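Local atomic coordinates of sulfur oxidation protein soxB (Thermus thermophilus, PDB entry 2WDD), a protein that hydrolyses sulfur-sulfur bonds as a manganese-dependent thiosulfohydrolase of the Sox sulfur oxidation pathway, probably acting on cysteine S-thiosulfonate groups to release sulfate. Residues A415-W418 with D419-Y422; T376-T380 with W381-V385; R144-A147 with V148-Q152; M160-H163 with W164-L168; T409-P412 with G413-I416. All coordinates share one frame; numbering follows the deposited sequence. Where two conformers were deposited one is given.

Along the chain the order is interaction 3, 4, 2, 5, 1. Interaction 4 follows strand 159-160 and supplies the manganese ligand His-163; interaction 3, which opens helix 146-155, lies beside it, centres about 12 Å apart, with Val-148 about 13 Å from a manganese ion, and Gln-152 meets Met-160 between them. The other three belong to the C-terminal domain of the 5'-nucleotidase family. Interaction 5 turns the chain into strand 415-416, whose Ala-415 and Ile-416 are shared with interaction 1, which starts helix 418-425 about 10 Å further on, centre to centre. Interaction 2 caps helix 380-392, and its Trp-381 packs on Leu-421. Three helix starts, one turn and one metal ligand are thus fixed locally.

Interaction 1. Residues A415-W418 with D419-Y422; sequences AITW and DHLY. With TBU (tertiary-butyl alcohol), chain D.
The indole of Trp-418 carries Leu-421 CD1 over one face, 4.2 Å from the centroid of the six-membered ring, a CH-pi contact, while the Tyr-422 ring comes in obliquely, its plane inclined by 35°. The imidazole of His-420 has Thr-417 OG1 over a face and Ala-415 O at its edge, where the carbonyl oxygen lies 3.2 Å from CE1. Thr-417 and His-420 form a capping box at the start of helix 418-425. Thr-417, the N-cap, sends its backbone N-H to His-420 ND1 (2.9 Å), from a position tilted 19° out of the imidazole plane, and OG1 accepts a weak bond from His-420 N. A threonine suits this place because its hydroxyl sits between the backbone N and the carbonyl carbon (chi1 69°), close enough to meet the first turn. Histidine replaces the acidic residue often found as its partner, and ND1, by accepting, probably leaves any ring proton on NE2. Further in, Leu-421 N binds Thr-417 O. Ile-416 CG2 and Leu-421 CD2 touch at 4.0 Å, their side chains crossing at about a right angle, and both residues are buried, with Ile-416 reaching Leu-534 and Leu-421 reaching Ala-531 of helix 526-537. Tyr-422 belongs to a tertiary-butyl alcohol pocket and is hydrogen-bonded through OH to His-359, whose ring also meets that of Trp-418. Trp-418 CE3 lies 3.4 Å from Tyr-422 CZ, and Tyr-422 OH is 3.7 Å from the alcohol oxygen.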
# COMPACT_ATOMS: atom_id res chain seq x y z
N ALA A 415 8.11 2.51 21.76
CA ALA A 415 7.97 1.09 22.05
C ALA A 415 7.29 0.38 20.89
O ALA A 415 6.32 0.89 20.31
CB ALA A 415 7.15 0.90 23.34
N ILE A 416 7.80 -0.81 20.56
CA ILE A 416 7.21 -1.68 19.54
C ILE A 416 6.17 -2.53 20.26
O ILE A 416 6.47 -3.15 21.28
CB ILE A 416 8.26 -2.59 18.88
CG1 ILE A 416 9.40 -1.76 18.27
CG2 ILE A 416 7.61 -3.50 17.84
CD1 ILE A 416 10.62 -2.59 17.91
N THR A 417 4.97 -2.59 19.69
CA THR A 417 3.87 -3.35 20.29
C THR A 417 3.38 -4.43 19.35
O THR A 417 3.78 -4.49 18.18
CB THR A 417 2.70 -2.42 20.62
OG1 THR A 417 2.11 -1.97 19.39
CG2 THR A 417 3.17 -1.21 21.43
N TRP A 418 2.51 -5.30 19.86
CA TRP A 418 1.94 -6.34 19.02
C TRP A 418 1.17 -5.69 17.87
O TRP A 418 1.19 -6.19 16.75
CB TRP A 418 1.01 -7.25 19.83
CG TRP A 418 1.68 -8.49 20.30
CD1 TRP A 418 2.11 -8.77 21.57
CD2 TRP A 418 1.99 -9.64 19.51
NE1 TRP A 418 2.68 -10.02 21.61
CE2 TRP A 418 2.61 -10.58 20.36
CE3 TRP A 418 1.82 -9.96 18.16
CZ2 TRP A 418 3.04 -11.83 19.90
CZ3 TRP A 418 2.22 -11.20 17.71
CH2 TRP A 418 2.83 -12.12 18.58
N ASP A 419 0.50 -4.58 18.15
CA ASP A 419 -0.25 -3.90 17.09
C ASP A 419 0.69 -3.52 15.95
O ASP A 419 0.33 -3.66 14.78
CB ASP A 419 -1.04 -2.71 17.62
CG ASP A 419 -2.24 -2.35 16.72
OD1 ASP A 419 -2.99 -3.27 16.34
OD2 ASP A 419 -2.37 -1.17 16.33
N HIS A 420 1.91 -3.10 16.28
CA HIS A 420 2.89 -2.79 15.24
C HIS A 420 3.30 -4.07 14.50
O HIS A 420 3.45 -4.07 13.28
CB HIS A 420 4.15 -2.15 15.83
CG HIS A 420 3.93 -0.81 16.45
ND1 HIS A 420 4.42 -0.49 17.70
CD2 HIS A 420 3.35 0.32 15.98
CE1 HIS A 420 4.13 0.76 17.99
NE2 HIS A 420 3.47 1.28 16.96
N LEU A 421 3.54 -5.15 15.25
CA LEU A 421 3.94 -6.38 14.59
C LEU A 421 2.88 -6.80 13.57
O LEU A 421 3.22 -7.26 12.48
CB LEU A 421 4.16 -7.51 15.60
CG LEU A 421 5.30 -7.34 16.61
CD1 LEU A 421 5.51 -8.66 17.38
CD2 LEU A 421 6.57 -6.89 15.91
N TYR A 422 1.61 -6.65 13.92
CA TYR A 422 0.53 -7.00 12.99
C TYR A 422 0.47 -6.00 11.82
O TYR A 422 0.19 -6.39 10.69
CB TYR A 422 -0.82 -7.06 13.69
CG TYR A 422 -0.94 -8.15 14.75
CD1 TYR A 422 -0.50 -9.44 14.50
CD2 TYR A 422 -1.53 -7.87 15.98
CE1 TYR A 422 -0.62 -10.43 15.48
CE2 TYR A 422 -1.65 -8.85 16.96
CZ TYR A 422 -1.20 -10.12 16.69
OH TYR A 422 -1.33 -11.10 17.66
O TBU D . -3.43 -13.09 15.35
C TBU D . -4.44 -14.04 15.70
C1 TBU D . -4.31 -14.44 17.16
C2 TBU D . -5.81 -13.40 15.47
C3 TBU D . -4.28 -15.29 14.84

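Interaction 2. Residues T376-T380 with W381-V385; sequences TLYST and WDQLV
Tyr-378 and Gln-383 cross obliquely, the phenol ring and the side-chain amide inclined at 64°, and meet where the hydroxyl of one reaches the carbonyl of the other. Tyr-378 OH donates to Gln-383 OE1 over 2.6 Å; OE1 lies at the edge of the ring, near its plane, whereas the hydroxyl approaches from 38° above the amide's carbonyl plane. Gln-383 suits the role because its chain, extended beyond CG, carries the amide out from the helix, and NE2 is taken up by Glu-387. With a phenylalanine in place of Tyr-378, OE1 would probably lose its donor and the backbone N of Glu-545, which also bonds the hydroxyl, its acceptor. Here the chain enters helix 380-392, with Ser-379 as N-cap. Ser-379 OG, held between the backbone N and the carbonyl carbon (chi1 83°), accepts from Asp-382 N at 2.9 Å and donates to Asp-382 OD2 at 2.7 Å. Serine can do both because a hydroxyl accepts and donates at once, and its short side chain keeps it beside the backbone. The hydroxyl meets OD2 from above the carboxylate plane. OD1 forms a salt bridge with Lys-373, and OD2 one with Arg-468. Gln-383 N bonds Ser-379 O at 3.1 Å, and Leu-384 N bonds Thr-380 O at 3.0 Å. The hydroxyl of Thr-380 is turned to Leu-370 O instead, while the ring of Trp-381 stacks on Tyr-424.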
# COMPACT_ATOMS: atom_id res chain seq x y z
N THR A 376 12.71 0.95 -2.27
CA THR A 376 12.86 -0.05 -3.33
C THR A 376 13.65 -1.27 -2.85
O THR A 376 13.33 -2.41 -3.23
CB THR A 376 13.60 0.57 -4.53
OG1 THR A 376 12.88 1.70 -5.01
CG2 THR A 376 13.75 -0.47 -5.67
N LEU A 377 14.71 -1.03 -2.08
CA LEU A 377 15.67 -2.08 -1.78
C LEU A 377 15.94 -2.49 -0.35
O LEU A 377 16.36 -3.63 -0.11
CB LEU A 377 17.03 -1.67 -2.37
CG LEU A 377 17.02 -1.34 -3.87
CD1 LEU A 377 18.38 -0.77 -4.26
CD2 LEU A 377 16.70 -2.59 -4.69
N TYR A 378 15.84 -1.54 0.58
CA TYR A 378 16.31 -1.80 1.93
C TYR A 378 15.55 -0.97 2.95
O TYR A 378 15.20 0.17 2.69
CB TYR A 378 17.81 -1.42 2.00
CG TYR A 378 18.34 -1.34 3.41
CD1 TYR A 378 18.85 -2.46 4.05
CD2 TYR A 378 18.34 -0.13 4.10
CE1 TYR A 378 19.28 -2.40 5.37
CE2 TYR A 378 18.77 -0.06 5.43
CZ TYR A 378 19.26 -1.19 6.04
OH TYR A 378 19.69 -1.13 7.35
N SER A 379 15.33 -1.54 4.12
CA SER A 379 14.69 -0.79 5.20
C SER A 379 15.22 -1.21 6.57
O SER A 379 15.69 -2.34 6.74
CB SER A 379 13.17 -0.93 5.15
OG SER A 379 12.76 -2.13 5.80
N THR A 380 15.13 -0.33 7.56
CA THR A 380 15.60 -0.72 8.89
C THR A 380 14.66 -1.71 9.55
O THR A 380 15.12 -2.58 10.31
CB THR A 380 15.83 0.50 9.79
OG1 THR A 380 14.66 1.32 9.75
CG2 THR A 380 17.06 1.29 9.31
N TRP A 381 13.36 -1.61 9.26
CA TRP A 381 12.43 -2.60 9.81
C TRP A 381 12.78 -3.98 9.27
O TRP A 381 12.86 -4.95 10.04
CB TRP A 381 10.97 -2.28 9.46
CG TRP A 381 10.07 -3.47 9.75
CD1 TRP A 381 9.57 -4.36 8.83
CD2 TRP A 381 9.75 -4.01 11.04
NE1 TRP A 381 8.90 -5.38 9.48
CE2 TRP A 381 8.99 -5.18 10.83
CE3 TRP A 381 9.97 -3.58 12.36
CZ2 TRP A 381 8.47 -5.94 11.89
CZ3 TRP A 381 9.46 -4.34 13.41
CH2 TRP A 381 8.73 -5.51 13.17
N ASP A 382 13.01 -4.10 7.97
CA ASP A 382 13.30 -5.42 7.41
C ASP A 382 14.63 -5.96 7.90
O ASP A 382 14.80 -7.18 8.06
CB ASP A 382 13.21 -5.42 5.88
CG ASP A 382 11.80 -5.19 5.39
OD1 ASP A 382 10.88 -5.91 5.83
OD2 ASP A 382 11.59 -4.21 4.64
N GLN A 383 15.57 -5.07 8.18
CA GLN A 383 16.83 -5.53 8.74
C GLN A 383 16.57 -6.09 10.14
O GLN A 383 17.12 -7.13 10.51
CB GLN A 383 17.91 -4.45 8.76
CG GLN A 383 19.15 -4.97 9.47
CD GLN A 383 20.35 -4.08 9.35
OE1 GLN A 383 20.51 -3.36 8.37
NE2 GLN A 383 21.25 -4.17 10.34
N LEU A 384 15.73 -5.42 10.92
CA LEU A 384 15.40 -5.90 12.26
C LEU A 384 14.83 -7.31 12.18
O LEU A 384 15.22 -8.20 12.95
CB LEU A 384 14.40 -4.95 12.93
CG LEU A 384 13.93 -5.30 14.34
CD1 LEU A 384 13.33 -4.07 15.01
CD2 LEU A 384 12.92 -6.44 14.30
N VAL A 385 13.91 -7.54 11.24
CA VAL A 385 13.32 -8.87 11.09
C VAL A 385 14.43 -9.88 10.75
O VAL A 385 14.46 -10.98 11.31
CB VAL A 385 12.21 -8.87 10.04
CG1 VAL A 385 11.73 -10.30 9.75
CG2 VAL A 385 11.04 -7.99 10.50

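Interaction 3. Residues R144-A147 with V148-Q152; sequences RGEA and VVRWQ
Gly-145, at phi 85°, turns the chain into helix 146-155 as its N-cap, and its carbonyl oxygen receives weak bonds from Val-148 N (3.1 Å) and Val-149 N (3.3 Å). Just before it, Arg-144 ends helix 138-143 in a Schellman motif, so two helices follow each other with almost no linker. Glycine suits the joint because its backbone takes a positive phi easily. From there on the bonds are regular: Arg-150 N to Glu-146 O and Trp-151 N to Ala-147 O, each 3.0 Å. On the outer side of the helix Glu-146 and Arg-150, one turn apart, lie side by side and point the same way. The glutamate is fully extended, CG opposite the backbone N (chi1 -180°), which carries its carboxylate along to the guanidinium. Arg-150 grips one oxygen side-on: NE meets Glu-146 OE2 at 2.8 Å on its anti lone pair, and NH2 meets the same OE2 at 3.0 Å, nearly along the C-O bond. OE2 stays near the guanidinium plane, although the carboxylate is turned 49° from it; OE1 has a long, weak ion pair with Arg-172. Apolar Val-149 packs on Leu-176 and Leu-179 of helix 170-179, and Val-148 on Met-104. Small Ala-147 rests against Gln-352 of helix 343-353. Trp-151, whose NE1 binds Thr-108 OG1, is buried too. The i to i+4 spacing places Arg-150 for the salt bridge; with two N-H groups on OE2 the negative charge probably gathers there, and an acidic Glu-146 in the first turn probably suits the helix dipole.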
# COMPACT_ATOMS: atom_id res chain seq x y z
N ARG A 144 -11.09 -11.10 11.75
CA ARG A 144 -11.11 -11.58 10.38
C ARG A 144 -11.74 -10.53 9.46
O ARG A 144 -12.58 -10.84 8.60
CB ARG A 144 -11.81 -12.94 10.25
CG ARG A 144 -10.96 -14.10 10.77
CD ARG A 144 -11.76 -15.40 10.80
NE ARG A 144 -13.02 -15.22 11.52
CZ ARG A 144 -14.21 -15.60 11.04
NH1 ARG A 144 -14.30 -16.18 9.86
NH2 ARG A 144 -15.30 -15.39 11.76
N GLY A 145 -11.34 -9.27 9.65
CA GLY A 145 -11.79 -8.15 8.84
C GLY A 145 -13.10 -7.49 9.25
O GLY A 145 -13.38 -6.36 8.84
N GLU A 146 -13.91 -8.17 10.05
CA GLU A 146 -15.21 -7.64 10.42
C GLU A 146 -15.24 -6.23 11.01
O GLU A 146 -16.09 -5.42 10.65
CB GLU A 146 -15.99 -8.61 11.31
CG GLU A 146 -17.37 -8.08 11.69
CD GLU A 146 -18.14 -9.03 12.59
OE1 GLU A 146 -17.71 -10.19 12.76
OE2 GLU A 146 -19.18 -8.61 13.13
N ALA A 147 -14.33 -5.95 11.93
CA ALA A 147 -14.29 -4.65 12.59
C ALA A 147 -14.02 -3.51 11.59
O ALA A 147 -14.52 -2.40 11.74
CB ALA A 147 -13.28 -4.64 13.72
N VAL A 148 -13.20 -3.79 10.58
CA VAL A 148 -12.91 -2.78 9.57
C VAL A 148 -14.17 -2.45 8.76
O VAL A 148 -14.42 -1.28 8.46
CB VAL A 148 -11.77 -3.20 8.65
CG1 VAL A 148 -11.43 -2.06 7.67
CG2 VAL A 148 -10.56 -3.63 9.45
N VAL A 149 -14.94 -3.47 8.40
CA VAL A 149 -16.17 -3.28 7.64
C VAL A 149 -17.16 -2.49 8.48
O VAL A 149 -17.82 -1.57 7.99
CB VAL A 149 -16.79 -4.62 7.20
CG1 VAL A 149 -18.12 -4.38 6.48
CG2 VAL A 149 -15.82 -5.40 6.30
N ARG A 150 -17.26 -2.83 9.76
CA ARG A 150 -18.16 -2.10 10.64
C ARG A 150 -17.76 -0.64 10.71
O ARG A 150 -18.61 0.25 10.76
CB ARG A 150 -18.23 -2.73 12.03
CG ARG A 150 -18.94 -4.08 12.02
CD ARG A 150 -19.30 -4.60 13.41
NE ARG A 150 -19.98 -5.89 13.33
CZ ARG A 150 -21.27 -6.05 13.03
NH1 ARG A 150 -22.04 -4.99 12.82
NH2 ARG A 150 -21.80 -7.26 12.96
N TRP A 151 -16.46 -0.37 10.66
CA TRP A 151 -16.00 1.01 10.64
C TRP A 151 -16.40 1.70 9.33
O TRP A 151 -16.89 2.84 9.35
CB TRP A 151 -14.49 1.12 10.88
CG TRP A 151 -14.01 2.46 10.47
CD1 TRP A 151 -14.26 3.64 11.12
CD2 TRP A 151 -13.36 2.80 9.25
NE1 TRP A 151 -13.75 4.69 10.40
CE2 TRP A 151 -13.21 4.20 9.23
CE3 TRP A 151 -12.88 2.06 8.16
CZ2 TRP A 151 -12.58 4.87 8.18
CZ3 TRP A 151 -12.26 2.73 7.12
CH2 TRP A 151 -12.12 4.12 7.14
N GLN A 152 -16.22 1.02 8.20
CA GLN A 152 -16.62 1.62 6.93
C GLN A 152 -18.09 2.03 7.00
O GLN A 152 -18.49 3.08 6.49
CB GLN A 152 -16.43 0.64 5.77
CG GLN A 152 -14.99 0.43 5.31
CD GLN A 152 -14.92 -0.67 4.26
OE1 GLN A 152 -15.40 -1.77 4.48
NE2 GLN A 152 -14.36 -0.34 3.09

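Interaction 4. Residues M160-H163 with W164-L168; sequences MVSH and WEWTL. With MN (manganese (II) ion), chain H.
Glu-165 OE1 is gripped by two backbone N-H groups: that of His-163, at 3.0 Å and nearly along the C-O bond of the carboxylate, and that of Asp-132. The other oxygen, OE2, takes the backbone N-H groups of Thr-133 and Trp-134, so this buried carboxylate pins the chain around two manganese ligands. A bend at chi2 (68°) folds the glutamate back toward the preceding loop, where Met-160 CE touches OE2. His-163 ND1 binds the manganese at 2.2 Å, with Asp-132, His-263 and His-286 among the ligands and a water at 2.1 Å from the metal, while NE2 is bonded to His-226. One face of the imidazole is covered by Trp-164 CD1, 3.3 Å above the ring plane, the two rings inclined at 45°; the indole also borders a bound sulfate ion. With an alanine in place of Glu-165, the N-H groups of His-163 and Asp-132 would probably lose their acceptor and the histidine ligand be less firmly oriented. Trp-166 NE1 bonds Ser-162 OG at 2.8 Å in the indole plane, and its backbone N bonds His-163 O; the serine hydroxyl also meets Ser-218. The 3-10 turn of 164-168 leads from strand 159-160 into helix 170-179, where Trp-166 packs on Val-173, while Met-160 and Ser-162 rest on Phe-184 of the parallel strand 183-184.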
# COMPACT_ATOMS: atom_id res chain seq x y z
N MET A 160 -16.18 0.65 -2.85
CA MET A 160 -14.82 0.19 -2.61
C MET A 160 -14.47 -0.81 -3.70
O MET A 160 -15.36 -1.37 -4.38
CB MET A 160 -14.63 -0.45 -1.23
CG MET A 160 -14.93 -1.94 -1.17
SD MET A 160 -14.60 -2.64 0.51
CE MET A 160 -12.81 -2.92 0.42
N VAL A 161 -13.17 -0.99 -3.91
CA VAL A 161 -12.63 -2.00 -4.80
C VAL A 161 -11.71 -2.88 -3.93
O VAL A 161 -11.70 -2.73 -2.70
CB VAL A 161 -11.97 -1.45 -6.07
CG1 VAL A 161 -13.02 -0.73 -6.92
CG2 VAL A 161 -10.81 -0.53 -5.74
N SER A 162 -10.96 -3.79 -4.55
CA SER A 162 -10.21 -4.72 -3.72
C SER A 162 -8.87 -5.22 -4.21
O SER A 162 -8.53 -5.13 -5.38
CB SER A 162 -11.10 -5.95 -3.50
OG SER A 162 -11.16 -6.72 -4.70
N HIS A 163 -8.14 -5.81 -3.26
CA HIS A 163 -6.89 -6.51 -3.51
C HIS A 163 -6.62 -7.46 -2.34
O HIS A 163 -7.02 -8.64 -2.40
CB HIS A 163 -5.71 -5.57 -3.75
CG HIS A 163 -4.39 -6.28 -3.76
ND1 HIS A 163 -3.19 -5.61 -3.62
CD2 HIS A 163 -4.08 -7.59 -3.83
CE1 HIS A 163 -2.20 -6.48 -3.62
NE2 HIS A 163 -2.71 -7.70 -3.74
N TRP A 164 -6.02 -6.96 -1.26
CA TRP A 164 -5.69 -7.82 -0.11
C TRP A 164 -6.90 -8.40 0.60
O TRP A 164 -6.78 -9.36 1.36
CB TRP A 164 -4.77 -7.12 0.90
CG TRP A 164 -3.33 -7.16 0.49
CD1 TRP A 164 -2.68 -6.29 -0.35
CD2 TRP A 164 -2.34 -8.07 0.95
NE1 TRP A 164 -1.36 -6.64 -0.48
CE2 TRP A 164 -1.12 -7.74 0.32
CE3 TRP A 164 -2.38 -9.18 1.81
CZ2 TRP A 164 0.05 -8.48 0.52
CZ3 TRP A 164 -1.21 -9.90 2.01
CH2 TRP A 164 -0.02 -9.55 1.36
N GLU A 165 -8.08 -7.83 0.35
CA GLU A 165 -9.32 -8.33 0.92
C GLU A 165 -9.43 -9.83 0.67
O GLU A 165 -9.89 -10.60 1.53
CB GLU A 165 -10.48 -7.66 0.19
CG GLU A 165 -10.87 -6.28 0.73
CD GLU A 165 -9.82 -5.19 0.51
OE1 GLU A 165 -9.09 -5.24 -0.51
OE2 GLU A 165 -9.82 -4.25 1.33
N TRP A 166 -9.01 -10.25 -0.52
CA TRP A 166 -9.13 -11.66 -0.89
C TRP A 166 -8.29 -12.63 -0.08
O TRP A 166 -8.48 -13.84 -0.19
CB TRP A 166 -8.91 -11.84 -2.38
CG TRP A 166 -9.98 -11.12 -3.15
CD1 TRP A 166 -9.90 -9.86 -3.67
CD2 TRP A 166 -11.33 -11.55 -3.35
NE1 TRP A 166 -11.11 -9.48 -4.20
CE2 TRP A 166 -12.01 -10.50 -4.02
CE3 TRP A 166 -12.04 -12.71 -3.03
CZ2 TRP A 166 -13.34 -10.60 -4.41
CZ3 TRP A 166 -13.38 -12.80 -3.40
CH2 TRP A 166 -14.01 -11.75 -4.09
N THR A 167 -7.35 -12.12 0.72
CA THR A 167 -6.52 -13.00 1.54
C THR A 167 -7.30 -13.50 2.75
O THR A 167 -6.80 -14.30 3.54
CB THR A 167 -5.16 -12.39 1.93
OG1 THR A 167 -5.36 -11.25 2.76
CG2 THR A 167 -4.37 -12.00 0.68
N LEU A 168 -8.55 -13.05 2.86
CA LEU A 168 -9.44 -13.55 3.91
C LEU A 168 -10.14 -14.80 3.38
O LEU A 168 -10.78 -15.52 4.14
CB LEU A 168 -10.50 -12.51 4.28
CG LEU A 168 -9.98 -11.25 4.98
CD1 LEU A 168 -11.06 -10.20 5.07
CD2 LEU A 168 -9.42 -11.58 6.35
MN MN H . -2.70 -3.46 -3.24
O HOH W 1 -1.21 -2.29 -2.31

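Interaction 5. Residues T409-P412 with G413-I416; sequences TILP and GQAI
With CG opposite its backbone N (chi1 -178°) and the chain extended beyond, Gln-414 lays its side chain back across the turn until OE1 meets Leu-411 N at 2.9 Å. The bond is nearly straight, 173° at the hydrogen, and lies in the plane of the amide. The reverse link is Gln-414 N to Leu-411 O, 3.0 Å, closing a type II beta turn with Pro-412 and Gly-413 at its corners. Proline suits the first corner, its ring restricting phi to the value needed there, and glycine the second: phi is positive (83°), and a CB there would probably crowd Pro-412 O. Glutamine is long enough to span the turn and supplies an acceptor for the N-H of Leu-411, at the entry to the turn. Ile-410 CG2 packs against Gln-414 CB at 3.8 Å, the two side chains crossing at about a right angle, and against Ile-416 CG1 at 4.2 Å. Gly-413 and Gln-414 both face Ser-367, a G1 beta bulge, as the chain joins strand 415-416 antiparallel to strand 365-367. Leu-411 leans on Phe-91 and Ala-95 of helix 91-98, while Ile-410 and Gln-414 lie against His-420 of helix 418-425.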
# COMPACT_ATOMS: atom_id res chain seq x y z
N THR A 409 5.70 3.06 10.89
CA THR A 409 7.02 3.59 11.16
C THR A 409 7.18 3.80 12.67
O THR A 409 6.34 4.44 13.28
CB THR A 409 7.23 4.93 10.40
OG1 THR A 409 7.00 4.74 9.00
CG2 THR A 409 8.64 5.45 10.61
N ILE A 410 8.26 3.27 13.24
CA ILE A 410 8.52 3.42 14.68
C ILE A 410 9.55 4.52 14.89
O ILE A 410 10.63 4.50 14.31
CB ILE A 410 9.05 2.10 15.28
CG1 ILE A 410 8.15 0.94 14.86
CG2 ILE A 410 9.15 2.19 16.80
CD1 ILE A 410 6.75 1.11 15.31
N LEU A 411 9.22 5.49 15.74
CA LEU A 411 10.13 6.61 15.98
C LEU A 411 11.20 6.24 16.99
O LEU A 411 11.02 5.33 17.80
CB LEU A 411 9.34 7.81 16.52
CG LEU A 411 8.24 8.39 15.63
CD1 LEU A 411 7.65 9.64 16.32
CD2 LEU A 411 8.82 8.74 14.27
N PRO A 412 12.30 7.00 17.01
CA PRO A 412 13.32 6.73 18.02
C PRO A 412 12.71 6.87 19.41
O PRO A 412 11.97 7.81 19.69
CB PRO A 412 14.34 7.85 17.79
CG PRO A 412 14.16 8.23 16.34
CD PRO A 412 12.70 8.08 16.08
N GLY A 413 13.02 5.91 20.28
CA GLY A 413 12.52 5.91 21.64
C GLY A 413 11.13 5.35 21.81
O GLY A 413 10.62 5.23 22.93
N GLN A 414 10.49 4.98 20.69
CA GLN A 414 9.14 4.45 20.72
C GLN A 414 9.10 2.95 20.99
O GLN A 414 9.96 2.21 20.52
CB GLN A 414 8.38 4.79 19.42
CG GLN A 414 6.94 4.31 19.41
CD GLN A 414 6.16 4.70 18.16
OE1 GLN A 414 6.73 5.15 17.16
NE2 GLN A 414 4.85 4.52 18.21
N ALA A 415 8.11 2.51 21.76
CA ALA A 415 7.97 1.09 22.05
C ALA A 415 7.29 0.38 20.89
O ALA A 415 6.32 0.89 20.31
CB ALA A 415 7.15 0.90 23.34
N ILE A 416 7.80 -0.81 20.56
CA ILE A 416 7.21 -1.68 19.54
C ILE A 416 6.17 -2.53 20.26
O ILE A 416 6.47 -3.15 21.28
CB ILE A 416 8.26 -2.59 18.88
CG1 ILE A 416 9.40 -1.76 18.27
CG2 ILE A 416 7.61 -3.50 17.84
CD1 ILE A 416 10.62 -2.59 17.91